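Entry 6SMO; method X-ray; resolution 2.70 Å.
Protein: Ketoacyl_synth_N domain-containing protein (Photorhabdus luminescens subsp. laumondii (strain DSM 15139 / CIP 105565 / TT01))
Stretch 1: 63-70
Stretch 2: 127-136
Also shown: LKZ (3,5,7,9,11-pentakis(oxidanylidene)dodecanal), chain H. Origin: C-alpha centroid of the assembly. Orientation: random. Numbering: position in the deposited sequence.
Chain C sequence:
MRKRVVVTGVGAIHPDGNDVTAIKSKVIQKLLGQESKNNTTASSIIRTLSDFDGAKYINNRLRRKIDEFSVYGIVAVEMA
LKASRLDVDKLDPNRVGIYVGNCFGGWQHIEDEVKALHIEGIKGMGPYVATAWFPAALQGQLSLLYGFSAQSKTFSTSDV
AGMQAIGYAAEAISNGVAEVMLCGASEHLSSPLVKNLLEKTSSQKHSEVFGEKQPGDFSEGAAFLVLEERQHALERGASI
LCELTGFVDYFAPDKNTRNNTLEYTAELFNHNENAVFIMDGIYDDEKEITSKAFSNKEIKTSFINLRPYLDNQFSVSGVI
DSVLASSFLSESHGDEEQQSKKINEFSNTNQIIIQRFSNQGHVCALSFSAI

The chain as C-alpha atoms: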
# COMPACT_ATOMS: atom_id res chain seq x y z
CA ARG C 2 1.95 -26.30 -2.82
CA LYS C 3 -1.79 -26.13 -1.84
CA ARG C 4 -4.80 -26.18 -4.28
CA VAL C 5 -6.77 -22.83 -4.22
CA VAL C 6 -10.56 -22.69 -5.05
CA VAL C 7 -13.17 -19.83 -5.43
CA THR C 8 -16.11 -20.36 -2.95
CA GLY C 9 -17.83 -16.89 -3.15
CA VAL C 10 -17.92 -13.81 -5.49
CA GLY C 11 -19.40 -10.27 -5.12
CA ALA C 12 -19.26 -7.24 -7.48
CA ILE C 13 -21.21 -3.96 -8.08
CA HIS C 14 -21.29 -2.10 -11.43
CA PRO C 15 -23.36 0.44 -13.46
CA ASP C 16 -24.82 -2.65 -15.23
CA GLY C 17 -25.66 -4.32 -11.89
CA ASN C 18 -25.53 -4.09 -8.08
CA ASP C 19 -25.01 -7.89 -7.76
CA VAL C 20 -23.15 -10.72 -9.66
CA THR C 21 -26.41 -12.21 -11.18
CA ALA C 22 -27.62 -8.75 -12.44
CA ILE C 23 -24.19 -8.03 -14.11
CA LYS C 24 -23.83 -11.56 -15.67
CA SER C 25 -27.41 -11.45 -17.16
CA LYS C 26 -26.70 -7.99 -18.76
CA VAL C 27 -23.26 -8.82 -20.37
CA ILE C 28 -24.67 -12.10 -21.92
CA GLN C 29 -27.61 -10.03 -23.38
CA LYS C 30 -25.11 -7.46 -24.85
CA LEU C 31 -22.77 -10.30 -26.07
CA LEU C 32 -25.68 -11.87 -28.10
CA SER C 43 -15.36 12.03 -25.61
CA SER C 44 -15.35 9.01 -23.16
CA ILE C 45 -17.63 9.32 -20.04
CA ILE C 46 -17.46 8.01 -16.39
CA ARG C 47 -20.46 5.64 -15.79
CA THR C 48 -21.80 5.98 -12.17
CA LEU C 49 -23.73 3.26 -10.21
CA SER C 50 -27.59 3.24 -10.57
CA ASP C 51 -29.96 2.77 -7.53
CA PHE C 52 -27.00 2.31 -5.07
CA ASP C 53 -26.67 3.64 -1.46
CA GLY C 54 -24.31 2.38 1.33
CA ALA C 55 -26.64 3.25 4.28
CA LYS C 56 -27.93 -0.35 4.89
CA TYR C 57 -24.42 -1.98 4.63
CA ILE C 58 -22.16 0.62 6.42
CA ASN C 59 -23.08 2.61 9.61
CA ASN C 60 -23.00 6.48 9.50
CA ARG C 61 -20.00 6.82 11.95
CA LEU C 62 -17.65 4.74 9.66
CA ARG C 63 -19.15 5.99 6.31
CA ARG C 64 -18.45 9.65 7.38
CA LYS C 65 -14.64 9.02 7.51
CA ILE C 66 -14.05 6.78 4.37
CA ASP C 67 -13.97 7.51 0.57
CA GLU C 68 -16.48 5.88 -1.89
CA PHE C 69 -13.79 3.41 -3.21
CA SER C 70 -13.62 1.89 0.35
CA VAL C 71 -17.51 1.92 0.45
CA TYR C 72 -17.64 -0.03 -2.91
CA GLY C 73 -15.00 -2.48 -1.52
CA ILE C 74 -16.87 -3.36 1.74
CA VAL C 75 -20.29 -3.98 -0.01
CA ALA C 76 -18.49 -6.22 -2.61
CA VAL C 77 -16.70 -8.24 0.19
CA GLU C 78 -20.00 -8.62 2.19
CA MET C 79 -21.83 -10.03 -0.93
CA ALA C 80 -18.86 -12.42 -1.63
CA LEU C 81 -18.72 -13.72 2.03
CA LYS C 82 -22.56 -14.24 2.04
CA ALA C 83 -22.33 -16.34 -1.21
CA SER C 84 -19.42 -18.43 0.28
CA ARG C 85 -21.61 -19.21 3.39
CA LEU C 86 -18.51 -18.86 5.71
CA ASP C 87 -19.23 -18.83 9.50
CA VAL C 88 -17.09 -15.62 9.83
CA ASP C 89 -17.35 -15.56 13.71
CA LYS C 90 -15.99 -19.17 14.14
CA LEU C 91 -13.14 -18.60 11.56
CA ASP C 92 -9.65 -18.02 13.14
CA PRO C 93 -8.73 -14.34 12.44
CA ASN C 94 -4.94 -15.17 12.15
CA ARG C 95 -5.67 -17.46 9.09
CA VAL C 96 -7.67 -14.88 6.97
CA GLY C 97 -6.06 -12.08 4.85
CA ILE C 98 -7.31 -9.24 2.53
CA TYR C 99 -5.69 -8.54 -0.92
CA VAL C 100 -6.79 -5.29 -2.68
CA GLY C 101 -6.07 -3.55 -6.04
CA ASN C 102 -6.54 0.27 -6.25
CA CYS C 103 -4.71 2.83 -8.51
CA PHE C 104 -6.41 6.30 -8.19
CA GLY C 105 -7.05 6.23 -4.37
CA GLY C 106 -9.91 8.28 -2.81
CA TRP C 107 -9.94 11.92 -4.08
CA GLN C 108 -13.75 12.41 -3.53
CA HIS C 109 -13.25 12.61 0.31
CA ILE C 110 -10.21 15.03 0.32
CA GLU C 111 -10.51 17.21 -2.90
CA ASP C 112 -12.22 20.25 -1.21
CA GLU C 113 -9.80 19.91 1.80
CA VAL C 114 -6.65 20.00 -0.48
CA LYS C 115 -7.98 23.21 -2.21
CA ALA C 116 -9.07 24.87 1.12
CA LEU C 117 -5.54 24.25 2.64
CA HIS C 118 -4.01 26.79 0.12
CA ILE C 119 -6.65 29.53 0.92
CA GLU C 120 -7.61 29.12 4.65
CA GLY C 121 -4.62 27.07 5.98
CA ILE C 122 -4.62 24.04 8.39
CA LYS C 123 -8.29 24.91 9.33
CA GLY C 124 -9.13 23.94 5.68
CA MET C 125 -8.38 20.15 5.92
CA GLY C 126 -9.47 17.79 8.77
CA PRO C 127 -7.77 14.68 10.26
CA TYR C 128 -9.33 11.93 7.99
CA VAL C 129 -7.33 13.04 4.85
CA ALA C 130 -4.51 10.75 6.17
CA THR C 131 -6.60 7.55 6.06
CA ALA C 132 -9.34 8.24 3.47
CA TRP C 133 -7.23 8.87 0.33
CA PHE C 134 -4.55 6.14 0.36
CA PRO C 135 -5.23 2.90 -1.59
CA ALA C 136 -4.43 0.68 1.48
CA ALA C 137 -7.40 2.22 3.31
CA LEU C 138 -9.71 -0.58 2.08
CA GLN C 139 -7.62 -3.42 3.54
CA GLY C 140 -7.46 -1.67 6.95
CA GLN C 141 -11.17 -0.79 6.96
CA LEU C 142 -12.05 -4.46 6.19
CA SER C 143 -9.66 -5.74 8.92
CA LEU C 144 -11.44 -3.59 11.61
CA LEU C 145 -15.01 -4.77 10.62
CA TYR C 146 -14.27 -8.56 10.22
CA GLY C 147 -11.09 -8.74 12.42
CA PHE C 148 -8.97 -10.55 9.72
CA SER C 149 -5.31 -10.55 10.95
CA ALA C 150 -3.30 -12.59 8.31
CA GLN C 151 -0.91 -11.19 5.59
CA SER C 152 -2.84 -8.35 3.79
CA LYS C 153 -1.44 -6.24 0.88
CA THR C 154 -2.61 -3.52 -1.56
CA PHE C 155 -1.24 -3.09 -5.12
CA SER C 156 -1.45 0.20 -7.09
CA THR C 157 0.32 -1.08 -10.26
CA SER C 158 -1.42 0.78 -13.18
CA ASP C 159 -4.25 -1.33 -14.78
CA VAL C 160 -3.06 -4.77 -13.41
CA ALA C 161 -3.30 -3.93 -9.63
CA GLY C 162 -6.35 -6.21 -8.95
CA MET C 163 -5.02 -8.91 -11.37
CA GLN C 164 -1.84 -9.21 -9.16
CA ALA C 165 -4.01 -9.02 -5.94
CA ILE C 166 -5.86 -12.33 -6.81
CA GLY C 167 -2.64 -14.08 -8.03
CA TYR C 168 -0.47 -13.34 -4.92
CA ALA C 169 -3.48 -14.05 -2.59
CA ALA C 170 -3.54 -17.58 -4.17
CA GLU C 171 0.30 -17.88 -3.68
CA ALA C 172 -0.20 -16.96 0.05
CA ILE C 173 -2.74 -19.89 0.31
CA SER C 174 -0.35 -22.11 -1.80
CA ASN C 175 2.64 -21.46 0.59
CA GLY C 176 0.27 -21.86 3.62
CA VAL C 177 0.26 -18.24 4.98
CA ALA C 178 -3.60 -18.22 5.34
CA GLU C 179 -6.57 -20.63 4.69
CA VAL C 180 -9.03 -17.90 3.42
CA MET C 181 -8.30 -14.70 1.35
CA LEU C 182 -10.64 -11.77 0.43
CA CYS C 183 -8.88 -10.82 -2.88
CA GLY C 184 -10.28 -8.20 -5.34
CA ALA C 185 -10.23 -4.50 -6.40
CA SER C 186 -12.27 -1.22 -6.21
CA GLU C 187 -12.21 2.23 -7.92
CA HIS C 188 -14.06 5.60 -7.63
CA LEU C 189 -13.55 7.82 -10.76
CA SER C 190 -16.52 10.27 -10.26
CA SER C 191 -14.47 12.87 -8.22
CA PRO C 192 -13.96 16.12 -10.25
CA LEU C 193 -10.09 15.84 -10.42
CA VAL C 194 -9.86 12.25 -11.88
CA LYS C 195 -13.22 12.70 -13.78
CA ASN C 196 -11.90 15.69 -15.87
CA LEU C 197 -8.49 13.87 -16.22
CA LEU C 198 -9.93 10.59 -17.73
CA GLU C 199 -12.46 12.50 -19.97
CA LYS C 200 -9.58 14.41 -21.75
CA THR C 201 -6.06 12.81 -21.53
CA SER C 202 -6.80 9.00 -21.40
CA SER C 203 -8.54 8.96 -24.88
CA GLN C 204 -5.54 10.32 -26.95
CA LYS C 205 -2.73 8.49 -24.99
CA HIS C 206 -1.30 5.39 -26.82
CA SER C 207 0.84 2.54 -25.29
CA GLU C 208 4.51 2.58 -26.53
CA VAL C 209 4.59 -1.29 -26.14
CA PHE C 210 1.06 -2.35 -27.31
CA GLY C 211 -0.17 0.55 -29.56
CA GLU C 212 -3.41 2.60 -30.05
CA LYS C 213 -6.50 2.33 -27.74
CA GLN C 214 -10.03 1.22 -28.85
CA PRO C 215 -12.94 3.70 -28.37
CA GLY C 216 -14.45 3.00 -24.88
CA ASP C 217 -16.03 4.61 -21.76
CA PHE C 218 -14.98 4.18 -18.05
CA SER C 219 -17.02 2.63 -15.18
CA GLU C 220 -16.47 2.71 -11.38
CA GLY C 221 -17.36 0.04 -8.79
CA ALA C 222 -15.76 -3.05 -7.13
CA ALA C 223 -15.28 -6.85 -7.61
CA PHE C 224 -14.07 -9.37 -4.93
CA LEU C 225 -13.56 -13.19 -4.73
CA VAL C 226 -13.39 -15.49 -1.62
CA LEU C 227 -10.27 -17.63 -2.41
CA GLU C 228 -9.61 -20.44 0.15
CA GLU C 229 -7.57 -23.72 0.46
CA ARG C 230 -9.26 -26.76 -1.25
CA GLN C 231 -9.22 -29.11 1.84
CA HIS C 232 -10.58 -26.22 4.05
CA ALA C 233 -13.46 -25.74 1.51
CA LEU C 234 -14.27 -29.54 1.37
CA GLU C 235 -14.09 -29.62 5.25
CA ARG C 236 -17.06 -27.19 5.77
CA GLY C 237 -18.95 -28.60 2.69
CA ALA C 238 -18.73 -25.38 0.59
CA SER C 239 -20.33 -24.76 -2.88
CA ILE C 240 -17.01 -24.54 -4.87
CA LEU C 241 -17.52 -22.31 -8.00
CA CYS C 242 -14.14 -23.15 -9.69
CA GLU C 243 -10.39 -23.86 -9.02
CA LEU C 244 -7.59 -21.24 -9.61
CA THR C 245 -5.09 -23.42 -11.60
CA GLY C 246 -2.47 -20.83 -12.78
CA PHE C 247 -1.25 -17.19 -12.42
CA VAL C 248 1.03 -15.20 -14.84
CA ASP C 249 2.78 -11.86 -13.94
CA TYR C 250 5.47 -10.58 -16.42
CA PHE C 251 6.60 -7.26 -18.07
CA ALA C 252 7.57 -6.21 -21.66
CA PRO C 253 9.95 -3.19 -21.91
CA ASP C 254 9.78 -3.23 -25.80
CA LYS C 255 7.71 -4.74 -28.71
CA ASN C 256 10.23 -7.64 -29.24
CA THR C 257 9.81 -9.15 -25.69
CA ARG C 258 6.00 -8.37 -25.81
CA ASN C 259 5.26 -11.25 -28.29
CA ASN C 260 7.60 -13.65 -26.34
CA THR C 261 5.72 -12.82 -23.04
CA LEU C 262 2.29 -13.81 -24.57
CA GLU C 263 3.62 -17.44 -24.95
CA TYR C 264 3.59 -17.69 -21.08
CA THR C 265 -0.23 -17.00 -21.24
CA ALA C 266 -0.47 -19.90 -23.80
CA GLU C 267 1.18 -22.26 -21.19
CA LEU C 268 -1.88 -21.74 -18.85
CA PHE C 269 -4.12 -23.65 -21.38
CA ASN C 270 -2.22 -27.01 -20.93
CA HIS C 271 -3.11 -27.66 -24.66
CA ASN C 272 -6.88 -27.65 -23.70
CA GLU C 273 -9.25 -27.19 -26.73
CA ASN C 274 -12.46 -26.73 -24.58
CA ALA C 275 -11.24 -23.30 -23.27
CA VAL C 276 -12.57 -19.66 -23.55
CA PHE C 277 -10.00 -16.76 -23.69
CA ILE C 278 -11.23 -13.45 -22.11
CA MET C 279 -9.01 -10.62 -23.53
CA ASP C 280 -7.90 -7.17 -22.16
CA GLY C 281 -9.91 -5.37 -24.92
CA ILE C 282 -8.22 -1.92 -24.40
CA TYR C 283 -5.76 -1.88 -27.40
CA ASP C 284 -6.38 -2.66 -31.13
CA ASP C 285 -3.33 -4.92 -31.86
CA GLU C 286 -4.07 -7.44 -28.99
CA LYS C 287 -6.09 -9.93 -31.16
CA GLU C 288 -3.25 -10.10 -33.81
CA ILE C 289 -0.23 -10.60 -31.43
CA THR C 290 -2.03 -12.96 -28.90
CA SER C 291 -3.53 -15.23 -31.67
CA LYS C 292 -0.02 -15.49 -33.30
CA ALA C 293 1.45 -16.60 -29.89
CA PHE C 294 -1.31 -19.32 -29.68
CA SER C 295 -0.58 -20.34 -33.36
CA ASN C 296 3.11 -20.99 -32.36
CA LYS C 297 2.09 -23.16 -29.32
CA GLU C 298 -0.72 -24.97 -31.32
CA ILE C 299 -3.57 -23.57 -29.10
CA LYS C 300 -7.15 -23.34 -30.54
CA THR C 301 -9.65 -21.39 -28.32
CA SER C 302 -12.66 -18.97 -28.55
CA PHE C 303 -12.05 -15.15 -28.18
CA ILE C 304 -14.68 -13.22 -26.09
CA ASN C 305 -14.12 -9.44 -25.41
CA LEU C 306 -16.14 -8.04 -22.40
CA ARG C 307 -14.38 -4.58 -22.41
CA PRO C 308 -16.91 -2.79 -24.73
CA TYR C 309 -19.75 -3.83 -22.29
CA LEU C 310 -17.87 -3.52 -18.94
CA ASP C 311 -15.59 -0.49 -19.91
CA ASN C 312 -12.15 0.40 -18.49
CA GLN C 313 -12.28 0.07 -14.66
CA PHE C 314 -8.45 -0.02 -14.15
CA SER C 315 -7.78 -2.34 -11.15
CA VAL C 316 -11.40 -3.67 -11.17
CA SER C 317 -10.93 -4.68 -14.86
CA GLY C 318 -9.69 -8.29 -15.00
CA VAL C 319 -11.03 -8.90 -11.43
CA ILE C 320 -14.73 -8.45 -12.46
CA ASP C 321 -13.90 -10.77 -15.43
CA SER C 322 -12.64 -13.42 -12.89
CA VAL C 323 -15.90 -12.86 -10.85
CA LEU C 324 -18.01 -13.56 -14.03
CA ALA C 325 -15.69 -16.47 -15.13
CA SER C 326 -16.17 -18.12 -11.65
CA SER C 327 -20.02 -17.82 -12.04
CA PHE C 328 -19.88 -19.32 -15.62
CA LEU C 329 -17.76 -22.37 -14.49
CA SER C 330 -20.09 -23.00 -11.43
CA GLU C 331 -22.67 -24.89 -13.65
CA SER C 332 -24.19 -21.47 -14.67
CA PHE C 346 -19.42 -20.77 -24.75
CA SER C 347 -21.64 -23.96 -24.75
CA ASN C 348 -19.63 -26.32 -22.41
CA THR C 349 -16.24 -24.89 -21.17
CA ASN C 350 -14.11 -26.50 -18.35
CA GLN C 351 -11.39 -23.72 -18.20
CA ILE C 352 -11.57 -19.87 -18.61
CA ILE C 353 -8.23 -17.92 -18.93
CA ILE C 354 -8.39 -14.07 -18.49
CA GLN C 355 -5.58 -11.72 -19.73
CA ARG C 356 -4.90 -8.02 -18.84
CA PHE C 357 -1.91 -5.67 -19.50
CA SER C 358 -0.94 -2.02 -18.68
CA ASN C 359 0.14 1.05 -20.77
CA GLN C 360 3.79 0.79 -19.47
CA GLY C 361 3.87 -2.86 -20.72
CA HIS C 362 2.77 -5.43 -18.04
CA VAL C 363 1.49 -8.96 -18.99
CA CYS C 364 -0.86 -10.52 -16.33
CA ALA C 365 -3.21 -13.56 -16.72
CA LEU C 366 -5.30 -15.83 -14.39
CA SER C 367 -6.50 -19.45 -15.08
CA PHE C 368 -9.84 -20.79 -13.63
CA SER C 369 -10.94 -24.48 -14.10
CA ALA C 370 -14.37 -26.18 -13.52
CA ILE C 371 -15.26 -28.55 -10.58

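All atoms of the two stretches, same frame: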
# COMPACT_ATOMS: atom_id res chain seq x y z
N ARG C 63 -18.93 5.49 7.70
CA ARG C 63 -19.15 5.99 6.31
C ARG C 63 -18.68 7.44 6.20
O ARG C 63 -18.18 7.82 5.12
CB ARG C 63 -20.62 5.88 5.90
CG ARG C 63 -20.82 5.90 4.39
CD ARG C 63 -22.26 6.10 3.95
NE ARG C 63 -22.44 5.62 2.58
CZ ARG C 63 -21.97 6.22 1.49
NH1 ARG C 63 -22.19 5.68 0.30
NH2 ARG C 63 -21.30 7.36 1.57
N ARG C 64 -18.84 8.22 7.27
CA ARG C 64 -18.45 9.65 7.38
C ARG C 64 -16.97 9.83 7.04
O ARG C 64 -16.63 10.85 6.40
CB ARG C 64 -18.72 10.17 8.80
CG ARG C 64 -19.11 11.64 8.87
CD ARG C 64 -18.64 12.30 10.15
NE ARG C 64 -17.27 12.79 10.02
CZ ARG C 64 -16.91 13.90 9.38
NH1 ARG C 64 -15.64 14.24 9.32
NH2 ARG C 64 -17.82 14.66 8.79
N LYS C 65 -16.12 8.87 7.44
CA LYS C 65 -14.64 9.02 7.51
C LYS C 65 -13.92 8.17 6.45
O LYS C 65 -12.68 8.07 6.55
CB LYS C 65 -14.15 8.66 8.92
CG LYS C 65 -14.50 7.27 9.41
CD LYS C 65 -14.08 7.00 10.84
CE LYS C 65 -15.05 7.56 11.86
NZ LYS C 65 -14.44 7.69 13.20
N ILE C 66 -14.64 7.61 5.47
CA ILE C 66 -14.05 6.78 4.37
C ILE C 66 -14.52 7.31 3.01
O ILE C 66 -15.64 7.86 2.94
CB ILE C 66 -14.38 5.29 4.55
CG1 ILE C 66 -15.88 5.00 4.41
CG2 ILE C 66 -13.81 4.77 5.87
CD1 ILE C 66 -16.24 3.53 4.46
N ASP C 67 -13.68 7.14 1.98
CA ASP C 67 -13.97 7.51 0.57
C ASP C 67 -14.86 6.44 -0.05
O ASP C 67 -14.96 5.34 0.53
CB ASP C 67 -12.67 7.69 -0.22
CG ASP C 67 -12.87 8.33 -1.59
OD1 ASP C 67 -12.87 9.57 -1.66
OD2 ASP C 67 -13.03 7.57 -2.57
N GLU C 68 -15.49 6.75 -1.20
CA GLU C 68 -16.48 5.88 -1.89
C GLU C 68 -15.83 4.59 -2.40
O GLU C 68 -16.56 3.59 -2.53
CB GLU C 68 -17.15 6.65 -3.03
CG GLU C 68 -18.11 7.73 -2.56
CD GLU C 68 -19.30 7.23 -1.76
OE1 GLU C 68 -19.91 6.22 -2.18
OE2 GLU C 68 -19.60 7.83 -0.72
N PHE C 69 -14.53 4.59 -2.70
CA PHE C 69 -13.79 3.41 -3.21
C PHE C 69 -13.72 2.34 -2.11
O PHE C 69 -13.79 1.14 -2.44
CB PHE C 69 -12.41 3.79 -3.77
CG PHE C 69 -11.27 3.70 -2.79
CD1 PHE C 69 -10.94 4.78 -1.98
CD2 PHE C 69 -10.49 2.56 -2.70
CE1 PHE C 69 -9.88 4.71 -1.09
CE2 PHE C 69 -9.43 2.49 -1.81
CZ PHE C 69 -9.13 3.56 -1.01
N SER C 70 -13.58 2.76 -0.85
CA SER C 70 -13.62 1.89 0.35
C SER C 70 -15.06 1.40 0.59
O SER C 70 -15.21 0.23 1.01
CB SER C 70 -13.06 2.58 1.56
OG SER C 70 -11.65 2.73 1.46
N PRO C 127 -8.72 15.74 9.93
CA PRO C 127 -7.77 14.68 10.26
C PRO C 127 -7.95 13.33 9.53
O PRO C 127 -7.14 12.46 9.76
CB PRO C 127 -8.03 14.49 11.76
CG PRO C 127 -9.51 14.73 11.91
CD PRO C 127 -9.86 15.77 10.87
N TYR C 128 -8.98 13.19 8.69
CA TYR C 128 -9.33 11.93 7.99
C TYR C 128 -8.77 11.92 6.56
O TYR C 128 -9.02 10.94 5.84
CB TYR C 128 -10.84 11.70 8.00
CG TYR C 128 -11.39 11.25 9.33
CD1 TYR C 128 -10.99 10.04 9.88
CD2 TYR C 128 -12.29 12.02 10.04
CE1 TYR C 128 -11.48 9.61 11.10
CE2 TYR C 128 -12.79 11.60 11.26
CZ TYR C 128 -12.38 10.39 11.79
OH TYR C 128 -12.87 9.98 13.00
N VAL C 129 -8.02 12.96 6.17
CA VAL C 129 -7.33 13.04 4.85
C VAL C 129 -6.21 11.99 4.81
O VAL C 129 -5.89 11.52 3.71
CB VAL C 129 -6.79 14.47 4.59
CG1 VAL C 129 -5.98 14.55 3.30
CG2 VAL C 129 -7.91 15.50 4.57
N ALA C 130 -5.62 11.71 5.97
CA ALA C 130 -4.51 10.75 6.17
C ALA C 130 -4.94 9.30 5.95
O ALA C 130 -4.09 8.49 5.63
CB ALA C 130 -3.88 10.97 7.51
N THR C 131 -6.19 8.96 6.23
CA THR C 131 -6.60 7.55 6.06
C THR C 131 -7.58 7.37 4.90
O THR C 131 -7.64 6.29 4.39
CB THR C 131 -7.20 7.01 7.35
OG1 THR C 131 -8.06 8.03 7.84
CG2 THR C 131 -6.14 6.73 8.39
N ALA C 132 -8.34 8.39 4.54
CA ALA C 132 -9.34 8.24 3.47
C ALA C 132 -8.77 8.08 2.06
O ALA C 132 -9.32 7.32 1.29
CB ALA C 132 -10.32 9.38 3.55
N TRP C 133 -7.77 8.87 1.71
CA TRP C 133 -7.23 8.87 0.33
C TRP C 133 -6.39 7.65 -0.06
O TRP C 133 -6.63 7.13 -1.13
CB TRP C 133 -6.51 10.19 0.04
CG TRP C 133 -5.74 10.16 -1.24
CD1 TRP C 133 -6.20 10.48 -2.48
CD2 TRP C 133 -4.37 9.77 -1.42
NE1 TRP C 133 -5.23 10.31 -3.41
CE2 TRP C 133 -4.09 9.88 -2.79
CE3 TRP C 133 -3.36 9.35 -0.56
CZ2 TRP C 133 -2.84 9.58 -3.31
CZ3 TRP C 133 -2.13 9.05 -1.08
CH2 TRP C 133 -1.87 9.17 -2.44
N PHE C 134 -5.51 7.17 0.80
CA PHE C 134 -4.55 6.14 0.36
C PHE C 134 -5.23 4.84 -0.08
O PHE C 134 -6.21 4.44 0.50
CB PHE C 134 -3.34 6.02 1.29
CG PHE C 134 -3.55 5.25 2.56
CD1 PHE C 134 -4.60 5.55 3.41
CD2 PHE C 134 -2.67 4.26 2.94
CE1 PHE C 134 -4.77 4.84 4.58
CE2 PHE C 134 -2.85 3.56 4.11
CZ PHE C 134 -3.90 3.85 4.93
N PRO C 135 -4.67 4.14 -1.08
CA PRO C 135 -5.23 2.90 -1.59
C PRO C 135 -5.34 1.76 -0.57
O PRO C 135 -6.27 1.02 -0.65
CB PRO C 135 -4.24 2.52 -2.68
CG PRO C 135 -3.60 3.79 -3.08
CD PRO C 135 -3.46 4.52 -1.78
N ALA C 136 -4.48 1.74 0.44
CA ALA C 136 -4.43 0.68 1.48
C ALA C 136 -5.45 0.89 2.59
O ALA C 136 -5.35 0.20 3.58
CB ALA C 136 -3.04 0.57 2.04
C4 LKZ H . -1.63 11.50 3.32
C5 LKZ H . -1.93 10.07 2.95
C6 LKZ H . -0.74 9.14 2.68
C7 LKZ H . -0.66 8.12 3.80
C8 LKZ H . 0.39 7.01 3.74
C10 LKZ H . 2.35 5.53 8.36
C22 LKZ H . -1.78 12.34 2.07
C11 LKZ H . 3.69 5.90 7.78
O19 LKZ H . 4.35 6.83 8.19
C3 LKZ H . 1.47 5.35 7.14
O23 LKZ H . 0.84 4.32 6.98
C2 LKZ H . 1.52 6.45 6.07
C9 LKZ H . 0.35 6.29 5.09
O20 LKZ H . -0.65 5.66 5.40
O21 LKZ H . -1.39 8.23 4.76
O22 LKZ H . -3.09 9.70 2.84
O24 LKZ H . -2.81 12.95 1.82
C23 LKZ H . -0.57 12.40 1.16

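The two stretches meet through side chains and carbonyl oxygens, with no backbone-to-backbone hydrogen bond between them. In backbone register Lys65 pairs with Tyr128, their CA atoms 6.1 Å apart; Ile66 CA and Ala132 CA come closer still, at 5.0 Å. The contact buries 387 Å² summed over both sides. In stretch 1 a type I turn from Arg63 to Ile66 leads into a helix that begins at Glu68; in stretch 2, Ala132 N donates to Tyr128 O at 2.9 Å.

The polar link across the contact is a hydrogen bond from Lys65 NZ to Tyr128 OH at 2.8 Å. The same two side chains also make a CH-pi contact: Lys65 CB sits 3.5 Å from the centroid of the Tyr128 ring and only 11° off its normal, so an aliphatic carbon covers the ring face while the ammonium reaches the hydroxyl. Tyr128 thus uses both its pi surface and its oxygen on one lysine. Arg64 adds a looser approach, its NH1 standing 4.1 Å from Tyr128 CD2, with that carbon near the guanidinium plane.

Phe69 packs differently. Carbonyl oxygens line its edge, near the ring plane: Ala132 O is 3.6 Å from Phe69 CE1, Phe134 O 3.4 Å from Phe69 CZ, and Pro135 O 3.7 Å from Phe69 CE2. Such positions place partially negative oxygens against the slightly positive rim of the ring.

Ala132 also makes van der Waals contacts with the stretch 1 loop. Its CB lies 4.0 Å from Lys65 O, and Ala132 O is 3.7 Å from Asp67 CB.

Stretch 1 also has side-chain bonds of its own. Asp67 caps the helix through a weak bond from Phe69 N to Asp67 OD2 (3.3 Å, 170°). Away from the contact, Arg63 NH2 and Glu68 OE2 form a salt bridge at 2.9 Å, tying the turn to the helix start.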